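Local coordinates for putative Vgr protein (Escherichia coli, PDB 3WIT), which forms part of the trimeric spike of the type VI secretion system, this fragment being its C-terminal triple-stranded beta-helix, at the interface of chains A and B. Coordinates in Å, arbitrary orientation; residue numbers count along the deposited sequence, not the author numbering. Chains: chain A/B, Putative Vgr protein.

Contact 1: the interface of chains A and B. Residues chain A 37, 49-50, 54; chain B 44-46, 58-60.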
loop_
_atom_site.group_PDB
_atom_site.type_symbol
_atom_site.label_atom_id
_atom_site.label_comp_id
_atom_site.label_asym_id
_atom_site.label_seq_id
_atom_site.Cartn_x
_atom_site.Cartn_y
_atom_site.Cartn_z
ATOM N N SER A 37 -10.342 -4.219 7.393
ATOM C CA SER A 37 -9.116 -3.930 6.660
ATOM C C SER A 37 -9.246 -4.474 5.244
ATOM O O SER A 37 -9.518 -5.668 5.059
ATOM C CB SER A 37 -7.921 -4.574 7.362
ATOM O OG SER A 37 -8.052 -4.474 8.779
ATOM N N GLN A 49 -7.611 0.459 3.089
ATOM C CA GLN A 49 -8.298 1.120 4.187
ATOM C C GLN A 49 -8.472 0.230 5.370
ATOM O O GLN A 49 -8.513 -1.005 5.253
ATOM C CB GLN A 49 -9.676 1.613 3.770
ATOM C CG GLN A 49 -10.566 0.536 3.260
ATOM C CD GLN A 49 -11.833 1.113 2.671
ATOM O OE1 GLN A 49 -12.159 0.862 1.510
ATOM N NE2 GLN A 49 -12.542 1.920 3.462
ATOM N N VAL A 50 -8.602 0.872 6.521
ATOM C CA VAL A 50 -8.842 0.176 7.769
ATOM C C VAL A 50 -9.873 0.992 8.513
ATOM O O VAL A 50 -9.639 2.163 8.859
ATOM C CB VAL A 50 -7.588 0.056 8.624
ATOM C CG1 VAL A 50 -7.922 -0.662 9.909
ATOM C CG2 VAL A 50 -6.474 -0.701 7.845
ATOM N N THR A 54 -9.240 5.570 7.972
ATOM C CA THR A 54 -7.845 5.445 7.554
ATOM C C THR A 54 -7.862 4.955 6.123
ATOM O O THR A 54 -8.346 3.836 5.860
ATOM C CB THR A 54 -7.128 4.411 8.418
ATOM O OG1 THR A 54 -7.141 4.843 9.791
ATOM C CG2 THR A 54 -5.682 4.189 7.926
ATOM N N ASP B 44 -6.655 -5.966 12.844
ATOM C CA ASP B 44 -6.031 -4.771 13.415
ATOM C C ASP B 44 -5.584 -3.779 12.370
ATOM O O ASP B 44 -5.349 -2.602 12.686
ATOM C CB ASP B 44 -4.806 -5.153 14.210
ATOM C CG ASP B 44 -5.144 -5.618 15.598
ATOM O OD1 ASP B 44 -6.324 -5.510 16.023
ATOM O OD2 ASP B 44 -4.206 -6.076 16.278
ATOM N N GLY B 45 -5.423 -4.244 11.136
ATOM C CA GLY B 45 -5.081 -3.325 10.054
ATOM C C GLY B 45 -4.253 -3.950 8.952
ATOM O O GLY B 45 -4.332 -5.160 8.688
ATOM N N ILE B 46 -3.421 -3.132 8.322
ATOM C CA ILE B 46 -2.660 -3.571 7.165
ATOM C C ILE B 46 -1.216 -3.165 7.377
ATOM O O ILE B 46 -0.930 -2.053 7.832
ATOM C CB ILE B 46 -3.190 -2.910 5.876
ATOM C CG1 ILE B 46 -4.670 -3.260 5.683
ATOM C CG2 ILE B 46 -2.300 -3.288 4.668
ATOM C CD1 ILE B 46 -5.355 -2.588 4.431
ATOM N N LEU B 58 -1.163 0.664 8.542
ATOM C CA LEU B 58 -2.462 1.310 8.632
ATOM C C LEU B 58 -3.259 0.639 9.734
ATOM O O LEU B 58 -3.343 -0.607 9.780
ATOM C CB LEU B 58 -3.208 1.131 7.301
ATOM C CG LEU B 58 -2.713 1.859 6.042
ATOM C CD1 LEU B 58 -1.547 1.157 5.391
ATOM C CD2 LEU B 58 -3.886 1.951 5.054
ATOM N N SER B 59 -3.863 1.439 10.607
ATOM C CA SER B 59 -4.683 0.905 11.690
ATOM C C SER B 59 -5.921 1.760 11.732
ATOM O O SER B 59 -6.011 2.738 11.000
ATOM C CB SER B 59 -3.956 1.047 13.005
ATOM O OG SER B 59 -4.099 2.371 13.502
ATOM N N LYS B 60 -6.854 1.426 12.613
ATOM C CA LYS B 60 -8.090 2.196 12.758
ATOM C C LYS B 60 -7.819 3.662 13.094
ATOM O O LYS B 60 -8.617 4.544 12.768
ATOM C CB LYS B 60 -8.969 1.582 13.852
ATOM C CG LYS B 60 -10.221 0.886 13.325
ATOM C CD LYS B 60 -10.487 -0.463 14.025
ATOM C CE LYS B 60 -10.345 -1.657 13.058
ATOM N NZ LYS B 60 -9.587 -2.813 13.650
HETATM O O HOH W 1 -8.018 6.964 11.080
HETATM O O HOH W 2 -10.602 3.902 10.674
#
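Chains A and B meet here along one seam of the triple-stranded beta-helix at the C-terminal end of VgrG, an inter-subunit seam where strand ends of chain A abut strand ends and the following turn of chain B, the three chains wrapping a common axis; seams of this kind hold the three copies of the deposited assembly together. A:Val50, at the end of strand 45-50, is the central wedge and buries 77 Å² against chain B. Its two methyls divide the work. CG1, anti to the backbone N (chi1 179°), lies against the backbone where strand 54-59 of chain B runs into the turn, 3.6 Å from the N of B:Lys60. CG2, on the other branch, reaches between two neighbouring strands of chain B: it is 3.7 Å from the CA of B:Gly45 and 3.8 Å from the CB of B:Leu58, and it also touches CG1 of B:Ile46. With a bare CA at B:Gly45, this methyl rests directly on the backbone. B:Ile46 reaches across, its CG1 alongside CB of A:Ser37 and its CD1 beside the backbone O of A:Gln49.

The polar counterpart is A:Thr54. Placed anti to its own carbonyl carbon (chi1 -62°), the hydroxyl OG1 donates a hydrogen bond of 2.7 Å to the backbone O of B:Ser59. The hydroxyl approaches in the carbonyl plane, not far off the line of the C=O bond (158°). A second, weak bond runs from OG1 to the O of B:Lys60. The other branch, CG2, turns toward B:Leu58, where the two side chains cross obliquely in a loose apolar contact. Beyond the hydroxyl the seam is wet: one water links OG1 of A:Thr54 to the O of B:Lys60, and another joins that carbonyl to the O of A:Val50, lying 2.7 Å from the latter. The B:Lys60 side chain is poorly ordered.

Contact 2: the interface of chains A and B. Residues chain A 1-2, 34-35, 37; chain B 28, 42-44.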
loop_
_atom_site.group_PDB
_atom_site.type_symbol
_atom_site.label_atom_id
_atom_site.label_comp_id
_atom_site.label_asym_id
_atom_site.label_seq_id
_atom_site.Cartn_x
_atom_site.Cartn_y
_atom_site.Cartn_z
ATOM N N GLY A 1 -15.686 -10.977 8.797
ATOM C CA GLY A 1 -15.395 -12.068 7.886
ATOM C C GLY A 1 -14.122 -11.793 7.111
ATOM O O GLY A 1 -13.434 -10.800 7.357
ATOM N N THR A 2 -13.793 -12.690 6.181
ATOM C CA THR A 2 -12.610 -12.548 5.327
ATOM C C THR A 2 -12.912 -12.956 3.880
ATOM O O THR A 2 -13.637 -13.915 3.641
ATOM C CB THR A 2 -11.396 -13.350 5.829
ATOM O OG1 THR A 2 -11.738 -14.736 5.909
ATOM C CG2 THR A 2 -10.976 -12.886 7.199
ATOM N N VAL A 34 -10.057 -8.468 5.470
ATOM C CA VAL A 34 -10.182 -9.131 6.738
ATOM C C VAL A 34 -10.930 -8.126 7.633
ATOM O O VAL A 34 -10.420 -7.032 7.889
ATOM C CB VAL A 34 -8.774 -9.445 7.326
ATOM C CG1 VAL A 34 -8.920 -10.044 8.691
ATOM C CG2 VAL A 34 -7.999 -10.421 6.412
ATOM N N GLU A 35 -12.138 -8.463 8.059
ATOM C CA GLU A 35 -13.034 -7.491 8.731
ATOM C C GLU A 35 -12.993 -6.125 8.052
ATOM O O GLU A 35 -13.310 -6.010 6.868
ATOM C CB GLU A 35 -12.657 -7.300 10.192
ATOM C CG GLU A 35 -12.088 -8.527 10.817
ATOM C CD GLU A 35 -13.066 -9.203 11.703
ATOM O OE1 GLU A 35 -13.944 -9.911 11.162
ATOM O OE2 GLU A 35 -12.964 -9.021 12.936
ATOM N N SER A 37 -10.342 -4.219 7.393
ATOM C CA SER A 37 -9.116 -3.930 6.660
ATOM C C SER A 37 -9.246 -4.474 5.244
ATOM O O SER A 37 -9.518 -5.668 5.059
ATOM C CB SER A 37 -7.921 -4.574 7.362
ATOM O OG SER A 37 -8.052 -4.474 8.779
ATOM N N LYS B 28 -7.677 -14.884 11.566
ATOM C CA LYS B 28 -8.209 -14.210 10.372
ATOM C C LYS B 28 -7.077 -13.386 9.807
ATOM O O LYS B 28 -6.687 -12.363 10.378
ATOM C CB LYS B 28 -9.327 -13.230 10.713
ATOM C CG LYS B 28 -10.549 -13.802 11.405
ATOM C CD LYS B 28 -11.593 -12.684 11.535
ATOM C CE LYS B 28 -12.952 -13.186 11.978
ATOM N NZ LYS B 28 -13.999 -12.185 11.629
ATOM N N THR B 42 -5.015 -7.982 8.799
ATOM C CA THR B 42 -5.592 -8.643 9.956
ATOM C C THR B 42 -6.763 -7.772 10.450
ATOM O O THR B 42 -6.989 -6.690 9.924
ATOM C CB THR B 42 -4.550 -8.761 11.083
ATOM O OG1 THR B 42 -4.032 -7.453 11.399
ATOM C CG2 THR B 42 -3.405 -9.694 10.678
ATOM N N PRO B 43 -7.479 -8.216 11.478
ATOM C CA PRO B 43 -8.524 -7.308 11.944
ATOM C C PRO B 43 -7.948 -5.990 12.509
ATOM O O PRO B 43 -8.687 -5.027 12.633
ATOM C CB PRO B 43 -9.194 -8.122 13.023
ATOM C CG PRO B 43 -8.981 -9.519 12.607
ATOM C CD PRO B 43 -7.573 -9.517 12.155
ATOM N N ASP B 44 -6.655 -5.966 12.844
ATOM C CA ASP B 44 -6.031 -4.771 13.415
ATOM C C ASP B 44 -5.584 -3.779 12.370
ATOM O O ASP B 44 -5.349 -2.602 12.686
ATOM C CB ASP B 44 -4.806 -5.153 14.210
ATOM C CG ASP B 44 -5.144 -5.618 15.598
ATOM O OD1 ASP B 44 -6.324 -5.510 16.023
ATOM O OD2 ASP B 44 -4.206 -6.076 16.278
#
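A:Val34 presses its CG1 methyl into the turn after strand 37-42 of chain B, the tightly packed part of this stretch of the VgrG beta-helix seam. Because CG1 stands anti to the backbone N (chi1 176°), it points across to the peptide joining B:Thr42 to B:Pro43, 3.6 Å from the proline N. The same methyl touches CD of the B:Pro43 ring and CB of B:Lys28, so this branch sits between the start of strand 28-34 and the turn after strand 37-42 of chain B. Next to it the hydroxyl OG of A:Ser37 donates a 2.7 Å hydrogen bond to the backbone O of B:Thr42, meeting it nearly along the C=O axis at 167°.

The looser side, perhaps more open to solvent, is carried by long chains, although A:Glu35 and B:Lys28 hide 52 and 56 Å². A:Glu35, bent at chi2 (-104°), lays its CG over the B:Pro43 ring, 3.7 Å from the proline CB, and carries its carboxylate on to B:Lys28. That lysine is extended beyond CG and crosses the glutamate at about a right angle; its NZ is paired with OE1 as a probable salt bridge, but the modelled separation is too short to trust. OE1 also accepts a hydrogen bond of 3.1 Å from the N of A:Gly1, a terminus created by the construct, so this bond may not occur in this form in the intact protein. CG2 of A:Thr2 lightly touches CB of B:Lys28, at 3.9 Å.

Contact 1 and contact 2 are neighbouring stretches of one seam, the centres of their C-alpha atoms about 9 Å apart, and they share A:Ser37 and B:Asp44. A:Ser37, which begins strand 37-42 of chain A, is the working shared residue and faces chain B in both parts. B:Asp44 merely lies in the turn between strands 37-42 and 45-50 of chain B, with almost no buried surface. The two parts use a similar theme one level apart. Recurring between each pair of chains in the trimer, the two contacts may help keep the three copies in register, as suits a spike component.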